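Local coordinates for RNA-binding protein Lsm (Halobacterium salinarum R1, PDB 6TFL) that probably binds RNA as a ring of seven Lsm subunits and also binds uridine and calcium ions, at residues V32-D37 with V43-D48. Residues are numbered along the deposited sequence; the frame is centred on the assembly and turned at random.
Sequences VLTGYD and VIEGED
Leu33 and Ile44 meet on the tightly packed side of this antiparallel hairpin, where CD1 of Leu33 lies 3.9 Å from CD1 of Ile44. The two side chains cross at a slant; CG1 of Ile44 turns beside its own backbone N (chi1 -54°), and CD1 beyond it closes on the leucine methyl. Val19 touches both side chains, and Val21 and Ile52 add further cover to Ile44, so this face belongs to the hydrophobic interior. Near Val32 the ladder is regular: Val32 N bonds to Glu45 O at 2.7 Å, and Glu45 N returns to Val32 O at 2.9 Å. The pattern then slips by one residue, because Val43 O accepts Thr34 N (3.0 Å) whereas Val43 N donates a hydrogen bond to Gly35 O (2.8 Å). Two residues facing one make a beta bulge, set in the strongly bent antiparallel sheet of the Sm fold; in the loop that joins the two strands, Asp37 accepts hydrogen bonds from His39 N and Asn41 ND2, both residues of the uridine pocket. Towards Thr34 and Glu45 the contact is looser and partly open to solvent. Here Thr34 projects OG1 between its backbone N and carbonyl carbon (chi1 65°), 3.6 Å from Val43 CG1, while its CG2 sits against Glu45 CG and CD. The extended glutamate crosses the threonine at roughly a right angle, its OE1 at a long 3.3 Å from Thr34 OG1, and a calcium ion lies about 3 Å from its nearest side-chain atom. An alanine in place of Glu45 would probably uncover the Thr34 methyl and deprive that ion of a neighbouring negative charge.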
# COMPACT_ATOMS: atom_id res chain seq x y z
N VAL A 32 7.24 9.80 26.15
CA VAL A 32 7.71 8.49 26.57
C VAL A 32 7.03 7.43 25.71
O VAL A 32 5.80 7.41 25.57
CB VAL A 32 7.41 8.27 28.07
CG1 VAL A 32 7.73 6.85 28.48
CG2 VAL A 32 8.20 9.24 28.90
N LEU A 33 7.82 6.54 25.13
CA LEU A 33 7.27 5.40 24.40
C LEU A 33 6.73 4.38 25.40
O LEU A 33 7.50 3.83 26.19
CB LEU A 33 8.34 4.78 23.50
CG LEU A 33 7.91 3.53 22.74
CD1 LEU A 33 7.06 3.91 21.54
CD2 LEU A 33 9.12 2.69 22.33
N THR A 34 5.41 4.14 25.36
CA THR A 34 4.79 3.15 26.24
C THR A 34 4.21 1.95 25.50
O THR A 34 3.71 1.02 26.15
CB THR A 34 3.69 3.78 27.12
OG1 THR A 34 2.61 4.24 26.30
CG2 THR A 34 4.24 4.95 27.95
N GLY A 35 4.26 1.92 24.17
CA GLY A 35 3.87 0.72 23.45
C GLY A 35 4.09 0.87 21.96
O GLY A 35 4.23 1.98 21.43
N TYR A 36 4.09 -0.28 21.29
CA TYR A 36 4.20 -0.33 19.85
C TYR A 36 3.68 -1.69 19.40
O TYR A 36 3.42 -2.57 20.22
CB TYR A 36 5.65 -0.10 19.39
CG TYR A 36 6.54 -1.24 19.79
CD1 TYR A 36 7.06 -1.30 21.08
CD2 TYR A 36 6.82 -2.26 18.91
CE1 TYR A 36 7.86 -2.35 21.46
CE2 TYR A 36 7.61 -3.32 19.28
CZ TYR A 36 8.13 -3.36 20.56
OH TYR A 36 8.92 -4.42 20.95
N ASP A 37 3.55 -1.85 18.08
CA ASP A 37 3.20 -3.15 17.51
C ASP A 37 3.98 -3.38 16.21
O ASP A 37 4.75 -2.53 15.77
CB ASP A 37 1.69 -3.27 17.31
CG ASP A 37 1.13 -2.24 16.33
OD1 ASP A 37 1.84 -1.86 15.36
OD2 ASP A 37 -0.04 -1.83 16.54
N VAL A 43 2.64 4.21 20.80
CA VAL A 43 1.95 5.02 21.80
C VAL A 43 2.98 5.93 22.47
O VAL A 43 3.98 5.44 23.01
CB VAL A 43 1.22 4.15 22.83
CG1 VAL A 43 0.31 5.01 23.70
CG2 VAL A 43 0.44 3.04 22.15
N ILE A 44 2.74 7.24 22.43
CA ILE A 44 3.65 8.24 22.97
C ILE A 44 2.91 9.01 24.06
O ILE A 44 1.82 9.54 23.82
CB ILE A 44 4.15 9.21 21.88
CG1 ILE A 44 4.77 8.47 20.71
CG2 ILE A 44 5.15 10.17 22.45
CD1 ILE A 44 5.98 7.66 21.07
N GLU A 45 3.51 9.10 25.25
CA GLU A 45 2.92 9.80 26.40
C GLU A 45 3.89 10.87 26.88
O GLU A 45 4.95 10.57 27.43
CB GLU A 45 2.58 8.83 27.53
CG GLU A 45 1.60 7.74 27.10
CD GLU A 45 1.04 6.93 28.27
OE1 GLU A 45 0.36 5.90 28.00
OE2 GLU A 45 1.28 7.32 29.44
N GLY A 46 3.52 12.13 26.63
CA GLY A 46 4.21 13.27 27.19
C GLY A 46 3.28 13.94 28.17
O GLY A 46 3.05 13.43 29.27
N GLU A 47 2.70 15.08 27.78
CA GLU A 47 1.65 15.65 28.61
C GLU A 47 0.31 14.97 28.39
O GLU A 47 -0.52 14.95 29.30
CB GLU A 47 1.54 17.17 28.40
CG GLU A 47 1.68 17.94 29.73
CD GLU A 47 1.83 19.45 29.57
OE1 GLU A 47 1.32 20.19 30.44
OE2 GLU A 47 2.46 19.90 28.58
N ASP A 48 0.10 14.37 27.21
CA ASP A 48 -1.04 13.50 26.99
C ASP A 48 -0.57 12.28 26.20
O ASP A 48 0.63 12.07 25.98
CB ASP A 48 -2.18 14.25 26.30
CG ASP A 48 -1.77 14.85 24.98
OD1 ASP A 48 -0.61 14.66 24.57
OD2 ASP A 48 -2.61 15.54 24.36